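Local coordinates for first ORF in transposon ISC1904 (Sulfolobus solfataricus, PDB 3ILX), which probably binds DNA and carries out strand exchange as a serine-recombinase-like protein of a transposon, the part described being its resolvase-type domain, at residues 56-60 against 61-65; 121-125 against 126-130. All coordinates share one frame; numbering follows the deposited sequence.

Contact 1: 56-60 against 61-65; sequences LRMIL and NNEVS
M58 and E63 meet because both start with CG opposite the carbonyl carbon (chi1 -75° and -67°), and because the selenomethionine bends at its last torsion while the glutamate beyond CG stays extended. The two side chains cross at about a right angle, and M58 CE lies 3.4 Å from E63 OE1. V64 holds CG2 beside its own backbone N, which sets this methyl against the last helical turn, 3.5 Å from I59 N. V64 CG2 also touches M58 CB at 3.7 Å and I59 CG1 at 3.8 Å, so that one methyl packs on two residues of the last turn. The backbone closes helix 50-60 with a Schellman motif. E63 N bonds to M58 O at 2.9 Å, and inside that loop N62 N bonds to I59 O, also 2.9 Å, coming from well above the carbonyl plane. N62, at positive phi, is the C-prime residue, where the helix ends. N61 N still reaches back in helical fashion to R57 O and makes a weak second bond to M58 O. N61 then turns its amide to E63: ND2 donates to OE2 over 2.9 Å, on the anti side of the carboxylate and 32° out of its plane. E63 OE1 has a glycerol as partner, probably from the crystallisation liquor, and N62 OD1 bonds to H90. Beneath the turn, M58 and V64 both pack on I6 of strand 4-11, while I59 reaches helix 80-89. The turn thus passes the chain from helix 50-60 into strand 64-69 of the parallel sheet. Its chemistry is divided: backbone bonds stop the helix, V64 secures the buried side, and the N61-E63 bond probably restrains the carboxylate beside the helix's C-terminal end, where the dipole would not be expected to favour its negative charge.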
ATOM      1  N   LEU A  56      -7.176  -6.719 -10.653  1.00 27.81           N
ATOM      2  CA  LEU A  56      -7.955  -6.284  -9.488  1.00 26.40           C
ATOM      3  C   LEU A  56      -9.454  -6.175  -9.818  1.00 27.29           C
ATOM      4  O   LEU A  56     -10.312  -6.572  -9.015  1.00 27.21           O
ATOM      5  CB  LEU A  56      -7.439  -4.921  -8.986  1.00 26.32           C
ATOM      6  CG  LEU A  56      -8.199  -4.196  -7.879  1.00 23.37           C
ATOM      7  CD1 LEU A  56      -8.260  -5.105  -6.680  1.00 28.66           C
ATOM      8  CD2 LEU A  56      -7.474  -2.890  -7.505  1.00 24.35           C
ATOM      9  N   ARG A  57      -9.767  -5.600 -10.977  1.00 26.93           N
ATOM     10  CA  ARG A  57     -11.148  -5.476 -11.406  1.00 27.50           C
ATOM     11  C   ARG A  57     -11.767  -6.840 -11.681  1.00 28.02           C
ATOM     12  O   ARG A  57     -12.925  -7.067 -11.356  1.00 27.52           O
ATOM     13  CB  ARG A  57     -11.264  -4.555 -12.624  1.00 27.08           C
ATOM     14  CG  ARG A  57     -10.979  -3.122 -12.243  1.00 28.21           C
ATOM     15  CD  ARG A  57     -10.608  -2.246 -13.429  1.00 29.49           C
ATOM     16  NE  ARG A  57     -10.182  -0.944 -12.919  1.00 28.88           N
ATOM     17  CZ  ARG A  57      -9.547  -0.013 -13.621  1.00 28.66           C
ATOM     18  NH1 ARG A  57      -9.223  -0.229 -14.891  1.00 29.58           N
ATOM     19  NH2 ARG A  57      -9.232   1.138 -13.047  1.00 27.20           N
HETATM   20  N   MSE A  58     -10.990  -7.759 -12.249  1.00 28.18           N
HETATM   21  CA  MSE A  58     -11.520  -9.091 -12.484  1.00 29.18           C
HETATM   22  C   MSE A  58     -11.857  -9.805 -11.169  1.00 29.17           C
HETATM   23  O   MSE A  58     -12.877 -10.472 -11.085  1.00 29.22           O
HETATM   24  CB  MSE A  58     -10.543  -9.937 -13.300  1.00 29.19           C
HETATM   25  CG  MSE A  58     -10.505  -9.575 -14.767  1.00 29.73           C
HETATM   26 SE   MSE A  58      -9.170 -10.721 -15.613  0.75 33.89          SE
HETATM   27  CE  MSE A  58     -10.295 -12.310 -15.863  1.00 31.41           C
ATOM     28  N   ILE A  59     -10.973  -9.692 -10.177  1.00 28.70           N
ATOM     29  CA  ILE A  59     -11.209 -10.322  -8.867  1.00 28.00           C
ATOM     30  C   ILE A  59     -12.496  -9.764  -8.270  1.00 27.71           C
ATOM     31  O   ILE A  59     -13.375 -10.514  -7.839  1.00 27.68           O
ATOM     32  CB  ILE A  59     -10.035 -10.075  -7.893  1.00 27.85           C
ATOM     33  CG1 ILE A  59      -8.777 -10.793  -8.378  1.00 28.04           C
ATOM     34  CG2 ILE A  59     -10.386 -10.527  -6.446  1.00 27.09           C
ATOM     35  CD1 ILE A  59      -7.467 -10.304  -7.713  1.00 26.41           C
ATOM     36  N   LEU A  60     -12.593  -8.435  -8.269  1.00 26.92           N
ATOM     37  CA  LEU A  60     -13.732  -7.701  -7.739  1.00 26.20           C
ATOM     38  C   LEU A  60     -15.032  -8.006  -8.479  1.00 26.30           C
ATOM     39  O   LEU A  60     -16.118  -7.895  -7.891  1.00 25.39           O
ATOM     40  CB  LEU A  60     -13.458  -6.195  -7.781  1.00 25.95           C
ATOM     41  CG  LEU A  60     -12.473  -5.628  -6.751  1.00 26.19           C
ATOM     42  CD1 LEU A  60     -11.995  -4.202  -7.149  1.00 25.83           C
ATOM     43  CD2 LEU A  60     -13.083  -5.648  -5.344  1.00 27.74           C
ATOM     44  N   ASN A  61     -14.915  -8.380  -9.756  1.00 25.83           N
ATOM     45  CA  ASN A  61     -16.056  -8.804 -10.561  1.00 25.63           C
ATOM     46  C   ASN A  61     -16.310 -10.322 -10.499  1.00 25.73           C
ATOM     47  O   ASN A  61     -17.054 -10.863 -11.308  1.00 25.11           O
ATOM     48  CB  ASN A  61     -15.914  -8.335 -12.007  1.00 25.33           C
ATOM     49  CG  ASN A  61     -17.264  -8.353 -12.773  1.00 27.11           C
ATOM     50  OD1 ASN A  61     -18.345  -8.216 -12.185  1.00 26.87           O
ATOM     51  ND2 ASN A  61     -17.197  -8.539 -14.080  1.00 28.29           N
ATOM     52  N   ASN A  62     -15.680 -10.994  -9.545  1.00 25.57           N
ATOM     53  CA  ASN A  62     -15.884 -12.420  -9.330  1.00 26.53           C
ATOM     54  C   ASN A  62     -15.508 -13.277 -10.528  1.00 26.94           C
ATOM     55  O   ASN A  62     -16.173 -14.255 -10.803  1.00 26.62           O
ATOM     56  CB  ASN A  62     -17.346 -12.711  -8.924  1.00 26.99           C
ATOM     57  CG  ASN A  62     -17.744 -11.985  -7.653  1.00 27.52           C
ATOM     58  OD1 ASN A  62     -17.034 -12.053  -6.653  1.00 27.04           O
ATOM     59  ND2 ASN A  62     -18.849 -11.254  -7.702  1.00 27.80           N
ATOM     60  N   GLU A  63     -14.453 -12.913 -11.239  1.00 27.10           N
ATOM     61  CA  GLU A  63     -14.038 -13.683 -12.418  1.00 28.12           C
ATOM     62  C   GLU A  63     -12.903 -14.675 -12.109  1.00 28.11           C
ATOM     63  O   GLU A  63     -12.521 -15.477 -12.950  1.00 27.77           O
ATOM     64  CB  GLU A  63     -13.596 -12.752 -13.545  1.00 27.93           C
ATOM     65  CG  GLU A  63     -14.715 -11.927 -14.115  1.00 30.09           C
ATOM     66  CD  GLU A  63     -14.234 -10.840 -15.055  1.00 31.91           C
ATOM     67  OE1 GLU A  63     -13.524 -11.137 -16.038  1.00 35.75           O
ATOM     68  OE2 GLU A  63     -14.593  -9.673 -14.821  1.00 34.48           O
ATOM     69  N   VAL A  64     -12.380 -14.604 -10.892  1.00 29.20           N
ATOM     70  CA  VAL A  64     -11.074 -15.194 -10.584  1.00 29.95           C
ATOM     71  C   VAL A  64     -11.174 -16.195  -9.443  1.00 30.06           C
ATOM     72  O   VAL A  64     -11.711 -15.901  -8.373  1.00 29.76           O
ATOM     73  CB  VAL A  64      -9.999 -14.116 -10.267  1.00 30.03           C
ATOM     74  CG1 VAL A  64      -8.597 -14.711 -10.328  1.00 30.91           C
ATOM     75  CG2 VAL A  64     -10.076 -12.948 -11.257  1.00 30.53           C
ATOM     76  N   SER A  65     -10.653 -17.385  -9.696  1.00 30.24           N
ATOM     77  CA  SER A  65     -10.579 -18.406  -8.676  1.00 30.83           C
ATOM     78  C   SER A  65      -9.238 -18.335  -7.957  1.00 30.97           C
ATOM     79  O   SER A  65      -9.153 -18.531  -6.737  1.00 30.72           O
ATOM     80  CB  SER A  65     -10.735 -19.776  -9.321  1.00 31.07           C
ATOM     81  OG  SER A  65     -10.295 -20.800  -8.442  1.00 34.06           O
TER

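Contact 2: 121-125 against 126-130; sequences GKLHG and MRSQK
L123 and S128 meet in both backbone and side chain where helix 105-125 stops. Among the backbone bonds, S128 N points almost straight at L123 O (2.9 Å, 174° at the hydrogen), and R127 N reaches H124 O at 2.8 Å. Together they make a Schellman motif with R127, at positive phi, as the C-prime residue. M126 N keeps the helical bond to K122 O and adds a weak one to L123 O. Two side chains add polar contacts. That of R127 folds back at chi2 (-65°), bringing NH1 to H124 O at 2.9 Å with the oxygen in the guanidinium plane. R127 N and NH1 grip this carbonyl from opposite faces of its plane, a double hold on a helix-end oxygen by a residue whose positive charge probably suits that end. NH1 also lies over one face of the H124 ring, offset toward the rim and 3.7 Å from CE1, the ring and guanidinium planes only 19° apart. S128 OG accepts from K130 N at 3.0 Å, a capping bond ahead of the next helix, and is also hydrogen-bonded to E105 of the second subunit. Packing contacts centre on L123: its CD2 rests 3.8 Å from S128 CB, and its CD1 touches K130 CB at 4.0 Å. An alanine in place of L123 would probably open a gap beneath S128 and K130, leaving both without the branch they rest on. The linker thus joins the C-terminal end of helix 105-125 to the start of helix 131-142. L108 of the second subunit packs on K122 and L123, and V109 of that subunit on K130, placing this junction between the two helices against the partner's helix 105-125.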
ATOM      1  N   GLY A 121       8.840  15.754  -0.658  1.00 29.49           N
ATOM      2  CA  GLY A 121       7.852  16.705  -1.194  1.00 28.75           C
ATOM      3  C   GLY A 121       6.920  17.157  -0.086  1.00 29.21           C
ATOM      4  O   GLY A 121       6.681  18.359   0.077  1.00 29.07           O
ATOM      5  N   LYS A 122       6.411  16.196   0.699  1.00 28.43           N
ATOM      6  CA  LYS A 122       5.514  16.487   1.819  1.00 27.73           C
ATOM      7  C   LYS A 122       6.219  17.253   2.945  1.00 27.47           C
ATOM      8  O   LYS A 122       5.640  18.151   3.526  1.00 28.09           O
ATOM      9  CB  LYS A 122       4.919  15.180   2.381  1.00 28.19           C
ATOM     10  CG  LYS A 122       4.035  14.408   1.383  1.00 29.82           C
ATOM     11  CD  LYS A 122       3.337  13.265   2.071  1.00 34.16           C
ATOM     12  CE  LYS A 122       3.141  12.053   1.138  1.00 37.37           C
ATOM     13  NZ  LYS A 122       2.021  12.246   0.165  1.00 41.58           N
ATOM     14  N   LEU A 123       7.453  16.876   3.276  1.00 26.51           N
ATOM     15  CA  LEU A 123       8.213  17.582   4.311  1.00 26.48           C
ATOM     16  C   LEU A 123       8.481  19.059   3.924  1.00 26.47           C
ATOM     17  O   LEU A 123       8.374  19.960   4.772  1.00 24.67           O
ATOM     18  CB  LEU A 123       9.525  16.851   4.623  1.00 27.26           C
ATOM     19  CG  LEU A 123       9.373  15.488   5.331  1.00 25.55           C
ATOM     20  CD1 LEU A 123      10.723  14.690   5.368  1.00 26.95           C
ATOM     21  CD2 LEU A 123       8.775  15.641   6.753  1.00 26.42           C
ATOM     22  N   HIS A 124       8.805  19.284   2.646  1.00 25.93           N
ATOM     23  CA  HIS A 124       9.020  20.612   2.145  1.00 25.97           C
ATOM     24  C   HIS A 124       7.744  21.423   2.270  1.00 26.91           C
ATOM     25  O   HIS A 124       7.783  22.565   2.738  1.00 28.11           O
ATOM     26  CB  HIS A 124       9.491  20.609   0.696  1.00 25.14           C
ATOM     27  CG  HIS A 124       9.545  21.980   0.112  1.00 25.20           C
ATOM     28  ND1 HIS A 124      10.318  22.993   0.654  1.00 23.11           N
ATOM     29  CD2 HIS A 124       8.853  22.535  -0.906  1.00 21.07           C
ATOM     30  CE1 HIS A 124      10.126  24.104  -0.035  1.00 24.11           C
ATOM     31  NE2 HIS A 124       9.241  23.855  -0.987  1.00 23.25           N
ATOM     32  N   GLY A 125       6.626  20.823   1.859  1.00 27.28           N
ATOM     33  CA  GLY A 125       5.300  21.403   1.981  1.00 28.13           C
ATOM     34  C   GLY A 125       5.003  21.855   3.392  1.00 28.87           C
ATOM     35  O   GLY A 125       4.418  22.886   3.590  1.00 28.71           O
HETATM   36  N   MSE A 126       5.430  21.110   4.400  1.00 29.28           N
HETATM   37  CA  MSE A 126       5.162  21.580   5.750  1.00 29.95           C
HETATM   38  C   MSE A 126       6.356  22.318   6.374  1.00 29.75           C
HETATM   39  O   MSE A 126       6.345  22.601   7.578  1.00 29.43           O
HETATM   40  CB  MSE A 126       4.690  20.423   6.633  1.00 30.00           C
HETATM   41  CG  MSE A 126       5.652  19.298   6.715  1.00 33.89           C
HETATM   42 SE   MSE A 126       4.955  18.024   7.985  0.75 44.04          SE
HETATM   43  CE  MSE A 126       4.674  19.220   9.513  1.00 45.87           C
ATOM     44  N   ARG A 127       7.364  22.644   5.554  1.00 29.70           N
ATOM     45  CA  ARG A 127       8.600  23.339   6.010  1.00 29.32           C
ATOM     46  C   ARG A 127       9.327  22.654   7.159  1.00 29.95           C
ATOM     47  O   ARG A 127       9.842  23.326   8.058  1.00 28.77           O
ATOM     48  CB  ARG A 127       8.345  24.794   6.424  1.00 30.11           C
ATOM     49  CG  ARG A 127       7.751  25.671   5.352  1.00 30.00           C
ATOM     50  CD  ARG A 127       8.678  25.895   4.139  1.00 31.45           C
ATOM     51  NE  ARG A 127       8.028  26.880   3.249  1.00 34.21           N
ATOM     52  CZ  ARG A 127       7.319  26.556   2.169  1.00 34.47           C
ATOM     53  NH1 ARG A 127       7.191  25.278   1.820  1.00 34.34           N
ATOM     54  NH2 ARG A 127       6.735  27.507   1.435  1.00 34.47           N
ATOM     55  N   SER A 128       9.374  21.326   7.113  1.00 29.39           N
ATOM     56  CA  SER A 128       9.991  20.559   8.152  1.00 30.36           C
ATOM     57  C   SER A 128      11.501  20.526   7.937  1.00 31.62           C
ATOM     58  O   SER A 128      11.974  20.325   6.812  1.00 31.72           O
ATOM     59  CB  SER A 128       9.472  19.137   8.079  1.00 29.41           C
ATOM     60  OG  SER A 128      10.327  18.268   8.784  1.00 29.14           O
ATOM     61  N   GLN A 129      12.244  20.656   9.027  1.00 32.73           N
ATOM     62  CA  GLN A 129      13.704  20.569   8.973  1.00 33.29           C
ATOM     63  C   GLN A 129      14.215  19.133   8.671  1.00 32.03           C
ATOM     64  O   GLN A 129      15.408  18.918   8.437  1.00 32.93           O
ATOM     65  CB  GLN A 129      14.331  21.202  10.236  1.00 34.44           C
ATOM     66  CG  GLN A 129      14.487  22.757  10.091  1.00 38.93           C
ATOM     67  CD  GLN A 129      15.093  23.486  11.323  1.00 44.76           C
ATOM     68  OE1 GLN A 129      15.604  22.861  12.274  1.00 49.37           O
ATOM     69  NE2 GLN A 129      15.045  24.818  11.292  1.00 44.30           N
ATOM     70  N   LYS A 130      13.316  18.156   8.606  1.00 29.87           N
ATOM     71  CA  LYS A 130      13.739  16.831   8.156  1.00 28.37           C
ATOM     72  C   LYS A 130      13.903  16.740   6.642  1.00 27.33           C
ATOM     73  O   LYS A 130      14.454  15.777   6.146  1.00 25.12           O
ATOM     74  CB  LYS A 130      12.772  15.753   8.657  1.00 29.48           C
ATOM     75  CG  LYS A 130      12.616  15.753  10.179  1.00 30.38           C
ATOM     76  CD  LYS A 130      13.725  14.957  10.881  1.00 35.39           C
ATOM     77  CE  LYS A 130      13.526  15.069  12.416  1.00 36.23           C
ATOM     78  NZ  LYS A 130      14.687  14.537  13.121  1.00 39.40           N
TER

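How the contacts relate
Contacts 1 and 2 both end a helix with a Schellman motif, yet they share no secondary-structure element and their nearest atoms lie about 19 Å apart. Both are partly buried. Contact 1 belongs to the alpha/beta body, its apolar side (I59, L60, V64) buried there, with asparagine and glutamate on the more open side. Contact 2 lies farther from the chain centre, between two helices and away from the sheet; half its touching residues are exposed, L123 and S128 are buried where the second subunit lies, and an arginine side chain adds a second bond to the helix-end carbonyl. Toward that subunit, 56-60 offers a salt bridge from R57 to E85 of the partner, 121-130 mainly packing.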